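Local structure of 70 kDa protein (Xanthomonas sp., 4B2N) at residues A[84-87]-A[88-92]; A[536-539]-A[540-543]. The protein is a dihaem c-type cytochrome, latex oxygenase RoxA, which acts processively as a dioxygenase on rubber. All coordinates share one frame; numbering follows the deposited sequence.

Contact 1 (A[84-87]-A[88-92])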
loop_
_atom_site.group_PDB
_atom_site.type_symbol
_atom_site.label_atom_id
_atom_site.label_comp_id
_atom_site.label_asym_id
_atom_site.label_seq_id
_atom_site.Cartn_x
_atom_site.Cartn_y
_atom_site.Cartn_z
ATOM N N ARG A 84 -8.223 21.657 6.812
ATOM C CA ARG A 84 -6.885 21.271 6.555
ATOM C C ARG A 84 -5.949 22.480 6.838
ATOM O O ARG A 84 -6.426 23.645 6.939
ATOM C CB ARG A 84 -6.765 20.874 5.058
ATOM C CG ARG A 84 -7.342 19.495 4.712
ATOM C CD ARG A 84 -6.946 19.074 3.288
ATOM N NE ARG A 84 -5.487 19.307 3.131
ATOM C CZ ARG A 84 -4.554 18.482 3.606
ATOM N NH1 ARG A 84 -4.895 17.325 4.220
ATOM N NH2 ARG A 84 -3.294 18.818 3.509
ATOM N N PRO A 85 -4.628 22.251 6.872
ATOM C CA PRO A 85 -3.636 23.343 7.089
ATOM C C PRO A 85 -3.792 24.398 6.007
ATOM O O PRO A 85 -4.075 24.015 4.874
ATOM C CB PRO A 85 -2.277 22.638 6.886
ATOM C CG PRO A 85 -2.564 21.228 7.341
ATOM C CD PRO A 85 -3.991 20.923 6.905
ATOM N N THR A 86 -3.577 25.683 6.359
ATOM C CA THR A 86 -3.774 26.779 5.382
ATOM C C THR A 86 -2.443 27.514 5.197
ATOM O O THR A 86 -2.311 28.373 4.299
ATOM C CB THR A 86 -4.797 27.810 5.880
ATOM O OG1 THR A 86 -4.324 28.338 7.118
ATOM C CG2 THR A 86 -6.211 27.163 6.063
ATOM N N THR A 87 -1.449 27.190 6.040
ATOM C CA THR A 87 -0.105 27.794 5.955
ATOM C C THR A 87 1.034 26.794 5.930
ATOM O O THR A 87 0.861 25.650 6.318
ATOM C CB THR A 87 0.196 28.713 7.150
ATOM O OG1 THR A 87 0.451 27.919 8.323
ATOM C CG2 THR A 87 -0.963 29.732 7.371
ATOM N N CYS A 88 2.172 27.217 5.444
ATOM C CA CYS A 88 3.321 26.324 5.435
ATOM C C CYS A 88 3.654 25.816 6.840
ATOM O O CYS A 88 4.000 24.673 7.002
ATOM C CB CYS A 88 4.520 27.016 4.827
ATOM S SG CYS A 88 4.369 27.239 3.005
ATOM N N GLY A 89 3.543 26.680 7.855
ATOM C CA GLY A 89 3.895 26.264 9.198
ATOM C C GLY A 89 2.933 25.204 9.726
ATOM O O GLY A 89 3.349 24.224 10.344
ATOM N N GLN A 90 1.643 25.417 9.508
ATOM C CA GLN A 90 0.604 24.446 9.893
ATOM C C GLN A 90 0.849 23.094 9.249
ATOM O O GLN A 90 0.830 22.053 9.918
ATOM C CB GLN A 90 -0.774 24.943 9.556
ATOM C CG GLN A 90 -1.251 26.031 10.530
ATOM C CD GLN A 90 -2.636 26.527 10.075
ATOM O OE1 GLN A 90 -3.258 25.936 9.205
ATOM N NE2 GLN A 90 -3.118 27.618 10.694
ATOM N N PHE A 91 1.181 23.113 7.965
ATOM C CA PHE A 91 1.397 21.844 7.268
ATOM C C PHE A 91 2.639 21.111 7.786
ATOM O O PHE A 91 2.600 19.858 8.120
ATOM C CB PHE A 91 1.535 22.134 5.771
ATOM C CG PHE A 91 1.808 20.908 4.945
ATOM C CD1 PHE A 91 0.809 19.949 4.716
ATOM C CD2 PHE A 91 3.058 20.708 4.386
ATOM C CE1 PHE A 91 1.070 18.795 3.947
ATOM C CE2 PHE A 91 3.318 19.555 3.652
ATOM C CZ PHE A 91 2.314 18.602 3.432
ATOM N N ARG A 92 3.721 21.889 7.948
ATOM C CA ARG A 92 5.003 21.309 8.374
ATOM C C ARG A 92 4.850 20.731 9.789
ATOM O O ARG A 92 5.416 19.683 10.077
ATOM C CB ARG A 92 6.172 22.358 8.297
ATOM C CG ARG A 92 6.518 22.718 6.846
ATOM C CD ARG A 92 7.838 23.464 6.741
ATOM N NE ARG A 92 7.658 24.837 7.167
ATOM C CZ ARG A 92 7.892 25.922 6.416
ATOM N NH1 ARG A 92 8.387 25.827 5.200
ATOM N NH2 ARG A 92 7.644 27.135 6.950
HETATM O O HOH W 1 -6.230 25.011 9.304
#
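Cys-88 opens helix 88-104 directly after the N-cap residue Thr-87, and its SG leaves the turn to form the disulfide with Cys-32, tying the helix start to helix 27-32. Gln-90, one turn in, is gripped twice. Its backbone N donates to Thr-87 OG1 at 3.0 Å with an N-H...O angle of 169°, the nearly straight bond of a threonine N-cap; chi1 of 74° sets OG1 between the backbone N and the carbonyl carbon of Thr-87, where it meets the N-H of Gln-90. The Gln-90 side chain reaches back past the N-cap: CG lies beside its own N, the chain is extended beyond it, and OE1 accepts from Thr-86 N at 2.9 Å, a side-chain to main-chain bond. Thr-86 N stands above the plane of the Gln-90 amide, 36° out of it, and a bridging water donates to the same OE1 and to Arg-84 O. Phe-91 N closes the first helical bond on Thr-87 O at 3.0 Å. Its CB packs on Pro-85 CB at 4.0 Å, Pro-85 CG lies at the ring edge, and the Phe-91 side chain also touches Leu-28 and Met-29 of helix 27-32.

Contact 2 (A[536-539]-A[540-543])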
loop_
_atom_site.group_PDB
_atom_site.type_symbol
_atom_site.label_atom_id
_atom_site.label_comp_id
_atom_site.label_asym_id
_atom_site.label_seq_id
_atom_site.Cartn_x
_atom_site.Cartn_y
_atom_site.Cartn_z
ATOM N N LEU A 536 8.670 -17.176 -12.820
ATOM C CA LEU A 536 9.135 -17.368 -11.428
ATOM C C LEU A 536 10.515 -16.792 -11.318
ATOM O O LEU A 536 11.349 -16.880 -12.242
ATOM C CB LEU A 536 9.116 -18.802 -11.015
ATOM C CG LEU A 536 7.747 -19.512 -11.070
ATOM C CD1 LEU A 536 7.511 -19.850 -12.524
ATOM C CD2 LEU A 536 7.802 -20.789 -10.275
ATOM N N TRP A 537 10.779 -16.100 -10.252
ATOM C CA TRP A 537 12.095 -15.437 -10.207
ATOM C C TRP A 537 12.528 -15.243 -8.773
ATOM O O TRP A 537 11.691 -15.059 -7.880
ATOM C CB TRP A 537 12.013 -14.129 -10.995
ATOM C CG TRP A 537 10.973 -13.147 -10.505
ATOM C CD1 TRP A 537 9.648 -13.023 -10.929
ATOM C CD2 TRP A 537 11.141 -12.075 -9.508
ATOM N NE1 TRP A 537 9.016 -11.984 -10.278
ATOM C CE2 TRP A 537 9.847 -11.387 -9.419
ATOM C CE3 TRP A 537 12.206 -11.657 -8.669
ATOM C CZ2 TRP A 537 9.636 -10.303 -8.555
ATOM C CZ3 TRP A 537 12.003 -10.523 -7.820
ATOM C CH2 TRP A 537 10.736 -9.893 -7.746
ATOM N N LYS A 538 13.824 -15.338 -8.543
ATOM C CA LYS A 538 14.336 -15.482 -7.208
ATOM C C LYS A 538 15.395 -14.397 -7.053
ATOM O O LYS A 538 16.316 -14.301 -7.891
ATOM C CB LYS A 538 14.961 -16.881 -7.150
ATOM C CG LYS A 538 15.916 -17.064 -6.034
ATOM C CD LYS A 538 16.192 -18.558 -5.794
ATOM C CE LYS A 538 17.285 -19.111 -6.707
ATOM N NZ LYS A 538 18.304 -19.697 -5.795
ATOM N N ARG A 539 15.294 -13.551 -6.039
ATOM C CA ARG A 539 16.322 -12.533 -5.891
ATOM C C ARG A 539 17.488 -12.992 -5.014
ATOM O O ARG A 539 17.437 -14.056 -4.447
ATOM C CB ARG A 539 15.768 -11.124 -5.529
ATOM C CG ARG A 539 14.459 -11.072 -4.802
ATOM C CD ARG A 539 14.068 -9.664 -4.403
ATOM N NE ARG A 539 14.930 -8.943 -3.443
ATOM C CZ ARG A 539 14.475 -7.946 -2.730
ATOM N NH1 ARG A 539 13.149 -7.698 -2.810
ATOM N NH2 ARG A 539 15.256 -7.315 -1.818
ATOM N N PRO A 540 18.609 -12.249 -5.021
ATOM C CA PRO A 540 19.761 -12.729 -4.266
ATOM C C PRO A 540 19.384 -12.743 -2.800
ATOM O O PRO A 540 18.709 -11.817 -2.329
ATOM C CB PRO A 540 20.826 -11.649 -4.543
ATOM C CG PRO A 540 20.435 -11.064 -5.864
ATOM C CD PRO A 540 18.934 -11.055 -5.815
ATOM N N TYR A 541 19.824 -13.787 -2.097
ATOM C CA TYR A 541 19.604 -13.834 -0.652
ATOM C C TYR A 541 20.870 -13.445 0.120
ATOM O O TYR A 541 21.987 -13.512 -0.363
ATOM C CB TYR A 541 19.289 -15.260 -0.246
ATOM C CG TYR A 541 18.092 -15.877 -0.939
ATOM C CD1 TYR A 541 17.071 -15.085 -1.527
ATOM C CD2 TYR A 541 17.952 -17.275 -0.965
ATOM C CE1 TYR A 541 15.998 -15.671 -2.186
ATOM C CE2 TYR A 541 16.830 -17.876 -1.524
ATOM C CZ TYR A 541 15.855 -17.103 -2.110
ATOM O OH TYR A 541 14.757 -17.768 -2.709
ATOM N N THR A 542 20.647 -13.089 1.360
ATOM C CA THR A 542 21.595 -12.966 2.414
ATOM C C THR A 542 22.025 -14.381 2.876
ATOM O O THR A 542 21.338 -15.342 2.549
ATOM C CB THR A 542 20.678 -12.344 3.482
ATOM O OG1 THR A 542 20.874 -10.933 3.503
ATOM C CG2 THR A 542 20.774 -12.981 4.783
ATOM N N ALA A 543 23.122 -14.513 3.659
ATOM C CA ALA A 543 23.493 -15.787 4.301
ATOM C C ALA A 543 22.509 -16.061 5.440
ATOM O O ALA A 543 21.917 -15.140 5.952
ATOM C CB ALA A 543 24.901 -15.685 4.892
HETATM O O HOH W 2 17.691 -9.437 -3.260
#
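This is a local contact at the end of a strand, where 536-538, the middle strand of a small antiparallel sheet between 570-571 and 629-630, runs out into the loop 540-543; no direct hydrogen bond joins the two segments, and van der Waals contact and one water do the work. Tyr-541 folds back over the strand end. Its CG lies beside its own backbone N (chi1 -58°), which carries the phenol toward Lys-538, and the two side chains cross at about a right angle. The Lys-538 methylenes meet the phenol end, CD lying 3.5 Å from Tyr-541 OH and CG 3.9 Å from Tyr-541 CZ. Arg-539 O approaches the same ring obliquely, 3.1 Å from Tyr-541 CD1. The hydroxyl itself is hydrogen-bonded to Met-627 O, just before strand 629-630, so the tyrosine links the exit of the middle strand to the approach of an outer one. Water 2 spans the segments, accepting from Arg-539 NE at 2.8 Å in the guanidinium plane and donating to Pro-540 O at 2.8 Å. The far end of the guanidinium is held by Ser-214 OG through NH1 and Asp-554 O through NH2, with a cation-pi contact to Trp-567.

Overall arrangement
Contact 1 and contact 2 share no element of the fold: their centres are 44 Å apart, on opposite sides of the chain's centre, and their nearest atoms about 29 Å. Both are partly buried and lie well away from that centre, at 25 and 23 Å. Contact 1 buries Cys-88 and Phe-91 while Thr-86 and Gln-90 are exposed; in contact 2 Arg-539 is the buried member of the touching set. Each has a bridging water and polar partners elsewhere in the chain. The difference lies in direct hydrogen bonds: contact 1 meets the N-H groups of Gln-90 and Phe-91 within the turn, whereas none crosses the strand exit of contact 2, where aliphatic-phenol packing prevails.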